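Local coordinates for protein carboxypeptidase A (Helicoverpa armigera, PDB 1JQG) that probably trims amino acids from the C-terminal ends of peptides as a zinc metallocarboxypeptidase of the insect mid-gut, captured here as its proenzyme, at residues P57-K62 / H357-A362; Y27-A32 / K38-F43; L159-T164 / H196-D201. All blocks are in the same frame, centred on the assembly; numbering follows the deposited sequence.

Contact 1: residues P57-K62 / H357-A362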
loop_
_atom_site.group_PDB
_atom_site.type_symbol
_atom_site.label_atom_id
_atom_site.label_comp_id
_atom_site.label_asym_id
_atom_site.label_seq_id
_atom_site.Cartn_x
_atom_site.Cartn_y
_atom_site.Cartn_z
ATOM N N PRO A 57 9.815 -17.597 11.398
ATOM C CA PRO A 57 9.737 -19.057 11.304
ATOM C C PRO A 57 8.482 -19.550 10.593
ATOM O O PRO A 57 7.369 -19.208 10.965
ATOM C CB PRO A 57 9.879 -19.568 12.730
ATOM C CG PRO A 57 10.594 -18.453 13.453
ATOM C CD PRO A 57 10.092 -17.177 12.791
ATOM N N GLY A 58 8.674 -20.255 9.477
ATOM C CA GLY A 58 7.587 -20.774 8.673
ATOM C C GLY A 58 7.272 -19.972 7.413
ATOM O O GLY A 58 6.527 -20.387 6.524
ATOM N N ARG A 59 7.819 -18.764 7.310
ATOM C CA ARG A 59 7.591 -17.946 6.119
ATOM C C ARG A 59 8.767 -16.998 5.907
ATOM O O ARG A 59 8.806 -15.891 6.427
ATOM C CB ARG A 59 6.276 -17.141 6.258
ATOM C CG ARG A 59 5.829 -16.469 4.967
ATOM C CD ARG A 59 4.528 -15.674 5.138
ATOM N NE ARG A 59 4.744 -14.487 5.984
ATOM C CZ ARG A 59 4.316 -14.363 7.237
ATOM N NH1 ARG A 59 3.634 -15.349 7.817
ATOM N NH2 ARG A 59 4.544 -13.274 7.941
ATOM N N PRO A 60 9.786 -17.449 5.191
ATOM C CA PRO A 60 11.008 -16.710 4.912
ATOM C C PRO A 60 10.802 -15.354 4.250
ATOM O O PRO A 60 9.838 -15.140 3.514
ATOM C CB PRO A 60 11.828 -17.596 3.960
ATOM C CG PRO A 60 10.941 -18.673 3.503
ATOM C CD PRO A 60 9.865 -18.800 4.561
ATOM N N GLY A 61 11.650 -14.394 4.561
ATOM C CA GLY A 61 11.486 -13.057 4.020
ATOM C C GLY A 61 12.431 -12.783 2.874
ATOM O O GLY A 61 13.259 -13.617 2.526
ATOM N N LYS A 62 12.200 -11.663 2.194
ATOM C CA LYS A 62 13.017 -11.252 1.068
ATOM C C LYS A 62 13.659 -9.881 1.301
ATOM O O LYS A 62 13.033 -8.974 1.841
ATOM C CB LYS A 62 12.171 -11.271 -0.198
ATOM C CG LYS A 62 11.809 -12.663 -0.659
ATOM C CD LYS A 62 11.401 -12.740 -2.122
ATOM C CE LYS A 62 10.872 -14.138 -2.436
ATOM N NZ LYS A 62 10.090 -14.267 -3.694
ATOM N N HIS A 357 1.712 -9.485 15.205
ATOM C CA HIS A 357 1.700 -10.918 15.262
ATOM C C HIS A 357 2.097 -11.552 13.951
ATOM O O HIS A 357 2.863 -12.515 13.975
ATOM C CB HIS A 357 0.322 -11.462 15.682
ATOM C CG HIS A 357 -0.056 -11.149 17.100
ATOM N ND1 HIS A 357 0.898 -10.921 18.092
ATOM C CD2 HIS A 357 -1.262 -11.047 17.705
ATOM C CE1 HIS A 357 0.293 -10.674 19.235
ATOM N NE2 HIS A 357 -1.016 -10.742 19.026
ATOM N N VAL A 358 1.558 -11.049 12.846
ATOM C CA VAL A 358 1.851 -11.609 11.519
ATOM C C VAL A 358 3.189 -11.155 10.975
ATOM O O VAL A 358 4.009 -11.940 10.507
ATOM C CB VAL A 358 0.734 -11.246 10.529
ATOM C CG1 VAL A 358 0.986 -11.715 9.104
ATOM C CG2 VAL A 358 -0.591 -11.832 11.059
ATOM N N LEU A 359 3.449 -9.849 10.950
ATOM C CA LEU A 359 4.702 -9.325 10.408
ATOM C C LEU A 359 5.688 -9.005 11.513
ATOM O O LEU A 359 6.378 -9.908 12.010
ATOM C CB LEU A 359 4.472 -8.086 9.520
ATOM C CG LEU A 359 3.567 -8.319 8.296
ATOM C CD1 LEU A 359 3.273 -7.010 7.550
ATOM C CD2 LEU A 359 4.240 -9.341 7.395
ATOM N N TYR A 360 5.839 -7.733 11.862
ATOM C CA TYR A 360 6.806 -7.303 12.872
ATOM C C TYR A 360 6.360 -5.969 13.480
ATOM O O TYR A 360 5.474 -5.263 12.967
ATOM C CB TYR A 360 8.200 -7.126 12.270
ATOM C CG TYR A 360 9.337 -7.274 13.267
ATOM C CD1 TYR A 360 9.863 -8.515 13.588
ATOM C CD2 TYR A 360 9.906 -6.177 13.904
ATOM C CE1 TYR A 360 10.891 -8.665 14.497
ATOM C CE2 TYR A 360 10.935 -6.309 14.822
ATOM C CZ TYR A 360 11.425 -7.561 15.115
ATOM O OH TYR A 360 12.450 -7.754 16.012
ATOM N N ALA A 361 6.991 -5.596 14.600
ATOM C CA ALA A 361 6.613 -4.350 15.274
ATOM C C ALA A 361 6.719 -3.162 14.329
ATOM O O ALA A 361 7.703 -2.977 13.648
ATOM C CB ALA A 361 7.403 -4.180 16.566
ATOM N N ALA A 362 5.695 -2.334 14.316
ATOM C CA ALA A 362 5.625 -1.152 13.461
ATOM C C ALA A 362 4.781 -0.075 14.135
ATOM O O ALA A 362 3.813 -0.359 14.817
ATOM C CB ALA A 362 5.014 -1.445 12.097
#
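R59 reaches across to V358 and donates from NH2 to V358 O over 2.9 Å. The acceptor lies at the edge of the guanidinium, practically in its plane, and the bond is moderately bent (N-H...O 144°). Relative to the carbonyl, NH2 sits above the C=O plane, 42° out of it. Two apolar groups accompany the bond: V358 CG1 stands 4.1 Å from R59 NH2, and L359 CD2 is 4.0 Å from that same nitrogen. The R59 chain runs extended through its first two torsions and then bends at chi3 (69°), which turns the guanidinium edge onto the carbonyl. V358 lies in the end region of helix 355-358, and L359 has departed from helical backbone angles. An alanine here in place of R59 has no guanidinium, and V358 O is likely to be left without this partner and the prodomain without this tie to the enzyme. R59 belongs to the activation peptide and V358 to the enzyme; the L359 side chain is about 5 Å from that of E382, the predicted proton donor/acceptor, and about 8 Å from the zinc ion, consistent with a prodomain lying over the active site. V358 and L359 pack on strand 311-314, Y360 stacks on H41 of helix 34-46, and R59 leads into strand 61-65.

Contact 2: residues Y27-A32 / K38-F43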
loop_
_atom_site.group_PDB
_atom_site.type_symbol
_atom_site.label_atom_id
_atom_site.label_comp_id
_atom_site.label_asym_id
_atom_site.label_seq_id
_atom_site.Cartn_x
_atom_site.Cartn_y
_atom_site.Cartn_z
ATOM N N TYR A 27 17.772 -11.715 -1.857
ATOM C CA TYR A 27 18.048 -12.885 -1.037
ATOM C C TYR A 27 16.781 -13.335 -0.314
ATOM O O TYR A 27 15.842 -12.556 -0.069
ATOM C CB TYR A 27 19.158 -12.587 -0.041
ATOM C CG TYR A 27 20.562 -12.564 -0.610
ATOM C CD1 TYR A 27 21.102 -11.377 -1.084
ATOM C CD2 TYR A 27 21.360 -13.706 -0.643
ATOM C CE1 TYR A 27 22.401 -11.328 -1.570
ATOM C CE2 TYR A 27 22.643 -13.675 -1.161
ATOM C CZ TYR A 27 23.157 -12.477 -1.617
ATOM O OH TYR A 27 24.420 -12.415 -2.121
ATOM N N GLN A 28 16.734 -14.606 0.036
ATOM C CA GLN A 28 15.653 -15.173 0.833
ATOM C C GLN A 28 16.235 -15.669 2.157
ATOM O O GLN A 28 17.041 -16.600 2.132
ATOM C CB GLN A 28 14.952 -16.245 0.012
ATOM C CG GLN A 28 13.864 -16.975 0.757
ATOM C CD GLN A 28 13.370 -18.210 0.010
ATOM O OE1 GLN A 28 13.544 -19.329 0.531
ATOM N NE2 GLN A 28 12.787 -17.967 -1.161
ATOM N N VAL A 29 15.907 -14.988 3.255
ATOM C CA VAL A 29 16.421 -15.375 4.562
ATOM C C VAL A 29 15.424 -16.265 5.293
ATOM O O VAL A 29 14.269 -15.899 5.377
ATOM C CB VAL A 29 16.789 -14.167 5.437
ATOM C CG1 VAL A 29 17.780 -13.329 4.617
ATOM C CG2 VAL A 29 15.625 -13.284 5.832
ATOM N N ASP A 30 15.862 -17.425 5.749
ATOM C CA ASP A 30 15.064 -18.410 6.440
ATOM C C ASP A 30 15.515 -18.489 7.883
ATOM O O ASP A 30 16.613 -18.985 8.104
ATOM C CB ASP A 30 15.180 -19.804 5.810
ATOM C CG ASP A 30 14.869 -19.802 4.331
ATOM O OD1 ASP A 30 13.782 -20.302 4.008
ATOM O OD2 ASP A 30 15.698 -19.287 3.539
ATOM N N VAL A 31 14.687 -17.998 8.794
ATOM C CA VAL A 31 14.984 -18.016 10.219
ATOM C C VAL A 31 14.275 -19.184 10.892
ATOM O O VAL A 31 13.142 -19.501 10.570
ATOM C CB VAL A 31 14.628 -16.678 10.916
ATOM C CG1 VAL A 31 15.565 -15.580 10.404
ATOM C CG2 VAL A 31 13.170 -16.342 10.679
ATOM N N ALA A 32 14.945 -19.816 11.845
ATOM C CA ALA A 32 14.400 -20.972 12.554
ATOM C C ALA A 32 13.702 -20.580 13.851
ATOM O O ALA A 32 12.683 -21.165 14.180
ATOM C CB ALA A 32 15.527 -21.937 12.906
ATOM N N LYS A 38 15.098 -11.376 15.545
ATOM C CA LYS A 38 15.662 -10.163 16.090
ATOM C C LYS A 38 17.057 -9.926 15.493
ATOM O O LYS A 38 17.431 -8.865 15.006
ATOM C CB LYS A 38 15.772 -10.268 17.618
ATOM C CG LYS A 38 15.231 -9.197 18.528
ATOM C CD LYS A 38 15.644 -7.787 18.128
ATOM C CE LYS A 38 14.794 -6.754 18.863
ATOM N NZ LYS A 38 14.761 -7.099 20.324
ATOM N N LEU A 39 17.855 -10.979 15.457
ATOM C CA LEU A 39 19.200 -10.974 14.933
ATOM C C LEU A 39 19.230 -10.367 13.536
ATOM O O LEU A 39 19.951 -9.415 13.248
ATOM C CB LEU A 39 19.758 -12.393 14.851
ATOM C CG LEU A 39 21.233 -12.615 14.558
ATOM C CD1 LEU A 39 22.156 -11.992 15.605
ATOM C CD2 LEU A 39 21.498 -14.123 14.478
ATOM N N VAL A 40 18.461 -10.966 12.628
ATOM C CA VAL A 40 18.456 -10.610 11.214
ATOM C C VAL A 40 17.865 -9.228 11.003
ATOM O O VAL A 40 18.394 -8.432 10.222
ATOM C CB VAL A 40 17.702 -11.641 10.355
ATOM C CG1 VAL A 40 17.639 -11.272 8.893
ATOM C CG2 VAL A 40 18.377 -13.004 10.490
ATOM N N HIS A 41 16.852 -8.895 11.779
ATOM C CA HIS A 41 16.127 -7.641 11.683
ATOM C C HIS A 41 17.010 -6.441 11.969
ATOM O O HIS A 41 17.055 -5.541 11.138
ATOM C CB HIS A 41 14.923 -7.613 12.628
ATOM C CG HIS A 41 14.097 -6.371 12.490
ATOM N ND1 HIS A 41 13.248 -6.155 11.431
ATOM C CD2 HIS A 41 13.998 -5.275 13.291
ATOM C CE1 HIS A 41 12.668 -4.982 11.580
ATOM N NE2 HIS A 41 13.102 -4.424 12.703
ATOM N N ASP A 42 17.734 -6.445 13.068
ATOM C CA ASP A 42 18.639 -5.380 13.463
ATOM C C ASP A 42 19.781 -5.240 12.456
ATOM O O ASP A 42 20.191 -4.130 12.114
ATOM C CB ASP A 42 19.205 -5.658 14.861
ATOM C CG ASP A 42 18.155 -5.655 15.948
ATOM O OD1 ASP A 42 17.091 -5.028 15.743
ATOM O OD2 ASP A 42 18.385 -6.261 17.008
ATOM N N PHE A 43 20.291 -6.382 11.975
ATOM C CA PHE A 43 21.406 -6.372 11.036
ATOM C C PHE A 43 21.023 -5.664 9.732
ATOM O O PHE A 43 21.715 -4.788 9.245
ATOM C CB PHE A 43 21.858 -7.788 10.720
ATOM C CG PHE A 43 22.962 -7.872 9.700
ATOM C CD1 PHE A 43 24.218 -7.367 9.972
ATOM C CD2 PHE A 43 22.750 -8.490 8.483
ATOM C CE1 PHE A 43 25.251 -7.433 9.052
ATOM C CE2 PHE A 43 23.773 -8.579 7.550
ATOM C CZ PHE A 43 25.017 -8.048 7.836
#
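V29, which meets V40 through its side chain, is fixed in its strand by a backbone pairing with G61, a probable hydrogen bond from V29 N to G61 O. Its side chain points from the strand toward the helix, and V29 CG2 meets V40 CG1 tip to tip at 4.2 Å. The other branch of V40 serves V31: V40 CG2 lies 3.8 Å from V31 CG1, and here the two side chains cross obliquely. One valine of the helix thus receives two valines spaced two residues apart, one on each methyl. The fork is set by chi1 of V40 (178°), which puts CG1 anti to the backbone N and leaves CG2 beside that N, on the V31 side. No polar bond links the segments; the junction is purely apolar and buried, and A55 packs against both V29 and V31. The helix is held by its own backbone bonds, D42 N to K38 O at 3.1 Å among them. Around the junction, L39 and F43 turn to helix 70-80, where the F43 ring stacks with that of F76, while Y27 meets F73 on the same face of the sheet as V29. Q28 and D30 lie on the other face, against P60. Strand 25-30, helices 34-46 and 70-80 and the sheet order 50-53, 61-65, 25-30, 83-88 give the ferredoxin-like beta-alpha-beta-beta-alpha-beta sandwich known from M14 activation domains, and V40 joins its first helix to its first strand and the loop that follows it.

Contact 3: residues L159-T164 / H196-D201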
loop_
_atom_site.group_PDB
_atom_site.type_symbol
_atom_site.label_atom_id
_atom_site.label_comp_id
_atom_site.label_asym_id
_atom_site.label_seq_id
_atom_site.Cartn_x
_atom_site.Cartn_y
_atom_site.Cartn_z
ATOM N N LEU A 159 -11.544 11.561 -4.549
ATOM C CA LEU A 159 -12.946 11.611 -4.906
ATOM C C LEU A 159 -13.851 11.497 -3.683
ATOM O O LEU A 159 -13.619 10.723 -2.782
ATOM C CB LEU A 159 -13.176 10.504 -5.953
ATOM C CG LEU A 159 -12.684 10.739 -7.371
ATOM C CD1 LEU A 159 -13.265 9.679 -8.302
ATOM C CD2 LEU A 159 -13.046 12.108 -7.923
ATOM N N ARG A 160 -15.029 12.095 -3.763
ATOM C CA ARG A 160 -16.098 11.926 -2.784
ATOM C C ARG A 160 -17.326 11.421 -3.527
ATOM O O ARG A 160 -17.971 12.216 -4.209
ATOM C CB ARG A 160 -16.407 13.253 -2.099
ATOM C CG ARG A 160 -15.392 13.637 -1.025
ATOM C CD ARG A 160 -15.975 14.726 -0.117
ATOM N NE ARG A 160 -16.172 15.976 -0.824
ATOM C CZ ARG A 160 -16.745 17.062 -0.384
ATOM N NH1 ARG A 160 -17.222 17.106 0.847
ATOM N NH2 ARG A 160 -16.862 18.120 -1.183
ATOM N N ILE A 161 -17.548 10.129 -3.529
ATOM C CA ILE A 161 -18.670 9.510 -4.229
ATOM C C ILE A 161 -19.892 9.407 -3.304
ATOM O O ILE A 161 -19.846 8.855 -2.201
ATOM C CB ILE A 161 -18.269 8.109 -4.753
ATOM C CG1 ILE A 161 -16.996 8.220 -5.593
ATOM C CG2 ILE A 161 -19.463 7.506 -5.477
ATOM C CD1 ILE A 161 -16.296 7.010 -6.123
ATOM N N SER A 162 -20.987 10.008 -3.719
ATOM C CA SER A 162 -22.221 10.060 -2.957
ATOM C C SER A 162 -23.432 10.482 -3.783
ATOM O O SER A 162 -23.460 11.460 -4.537
ATOM C CB SER A 162 -22.064 11.010 -1.755
ATOM O OG SER A 162 -23.318 11.124 -1.076
ATOM N N THR A 163 -24.561 9.883 -3.529
ATOM C CA THR A 163 -25.832 10.217 -4.168
ATOM C C THR A 163 -26.535 11.325 -3.386
ATOM O O THR A 163 -27.453 12.033 -3.831
ATOM C CB THR A 163 -26.803 9.020 -4.251
ATOM O OG1 THR A 163 -26.981 8.585 -2.900
ATOM C CG2 THR A 163 -26.301 7.870 -5.093
ATOM N N THR A 164 -26.114 11.531 -2.150
ATOM C CA THR A 164 -26.664 12.595 -1.309
ATOM C C THR A 164 -25.666 13.713 -1.054
ATOM O O THR A 164 -25.778 14.538 -0.144
ATOM C CB THR A 164 -27.111 12.036 0.057
ATOM O OG1 THR A 164 -25.997 11.263 0.556
ATOM C CG2 THR A 164 -28.366 11.206 -0.140
ATOM N N HIS A 196 -14.557 2.470 -10.649
ATOM C CA HIS A 196 -15.201 1.987 -11.857
ATOM C C HIS A 196 -16.541 1.354 -11.540
ATOM O O HIS A 196 -17.534 1.531 -12.233
ATOM C CB HIS A 196 -14.250 1.076 -12.630
ATOM C CG HIS A 196 -14.866 0.319 -13.769
ATOM N ND1 HIS A 196 -15.323 -0.986 -13.752
ATOM C CD2 HIS A 196 -15.093 0.784 -15.015
ATOM C CE1 HIS A 196 -15.811 -1.294 -14.938
ATOM N NE2 HIS A 196 -15.689 -0.238 -15.711
ATOM N N LYS A 197 -16.608 0.569 -10.483
ATOM C CA LYS A 197 -17.878 -0.081 -10.098
ATOM C C LYS A 197 -18.848 0.832 -9.355
ATOM O O LYS A 197 -20.037 0.593 -9.376
ATOM C CB LYS A 197 -17.651 -1.323 -9.225
ATOM C CG LYS A 197 -17.055 -2.494 -10.027
ATOM C CD LYS A 197 -18.184 -2.951 -10.951
ATOM C CE LYS A 197 -17.729 -4.049 -11.896
ATOM N NZ LYS A 197 -18.972 -4.504 -12.620
ATOM N N LEU A 198 -18.350 1.900 -8.717
ATOM C CA LEU A 198 -19.221 2.846 -8.037
ATOM C C LEU A 198 -19.703 3.977 -8.937
ATOM O O LEU A 198 -20.647 4.685 -8.601
ATOM C CB LEU A 198 -18.510 3.409 -6.798
ATOM C CG LEU A 198 -18.162 2.447 -5.685
ATOM C CD1 LEU A 198 -17.292 3.150 -4.653
ATOM C CD2 LEU A 198 -19.385 1.877 -4.985
ATOM N N VAL A 199 -19.035 4.212 -10.048
ATOM C CA VAL A 199 -19.370 5.319 -10.944
ATOM C C VAL A 199 -19.689 4.853 -12.355
ATOM O O VAL A 199 -20.742 5.264 -12.806
ATOM C CB VAL A 199 -18.214 6.347 -10.997
ATOM C CG1 VAL A 199 -18.515 7.593 -11.817
ATOM C CG2 VAL A 199 -17.787 6.779 -9.592
ATOM N N ILE A 200 -18.775 4.193 -13.050
ATOM C CA ILE A 200 -18.881 3.827 -14.433
ATOM C C ILE A 200 -19.842 2.685 -14.689
ATOM O O ILE A 200 -20.754 2.798 -15.513
ATOM C CB ILE A 200 -17.511 3.438 -15.050
ATOM C CG1 ILE A 200 -16.481 4.550 -14.813
ATOM C CG2 ILE A 200 -17.651 3.114 -16.537
ATOM C CD1 ILE A 200 -16.810 5.877 -15.415
ATOM N N ASP A 201 -19.633 1.556 -14.040
ATOM C CA ASP A 201 -20.424 0.363 -14.198
ATOM C C ASP A 201 -21.085 -0.044 -12.897
ATOM O O ASP A 201 -20.520 -0.876 -12.191
ATOM C CB ASP A 201 -19.563 -0.801 -14.711
ATOM C CG ASP A 201 -20.399 -1.971 -15.186
ATOM O OD1 ASP A 201 -19.771 -3.036 -15.210
ATOM O OD2 ASP A 201 -21.594 -1.793 -15.507
#
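I161, the last residue of strand 155-161, has its CA 7.7 Å from L198 CA and faces the last part of helix 187-200, where the backbone widens into a pi-type turn, D201 N bonding to H196 O five residues back at 2.8 Å. A single methyl does most of the touching. I161 CD1 approaches V199 CG2 to 3.8 Å, the two side chains meeting at a slant, and it stands 4.2 Å from L198 CD1. Extension at chi2 of I161 (174°) carries CD1 out to these two neighbours, while V199 offers the branch that lies beside its own backbone N. The contact is apolar and buried. It belongs to the alpha/beta core of the zinc carboxypeptidase fold, an eight-stranded mixed sheet flanked by helices, and seats this part of the helix on one margin of that sheet: V199 also touches V142 on the outermost strand 142-149, and L198 touches W213 on strand 212-216. Beyond I161 the chain bends in an ST turn, S162 OG accepting from T164 N at 3.0 Å; the same hydroxyl oxygen is hydrogen-bonded to D212 OD1 and F166 N. K197 of the helix forms a salt bridge to D201 just beyond it, K197 NZ to D201 OD1 at 3.1 Å, reaching that oxygen from above the carboxylate plane, 54° out of it.

In the fold
Contact 2 closes first along the chain, within the activation peptide; contact 1 then opens there and ends in the enzyme 295 residues later, with contact 3 nested inside its span. Contacts 1 and 2, their centres 10 Å apart, meet directly, P60 packing on V29 and D30, and share the four-stranded prodomain sheet through its neighbouring strands 61-65 and 25-30. Contact 3 belongs to the eight-stranded sheet of the catalytic part, on the opposite side of the chain's centre, with its centre about 37 Å from that of contact 1 and 45 Å from that of contact 2. Contacts 2 and 3 each pack a helix on its own sheet, whereas contact 1 joins prodomain to enzyme.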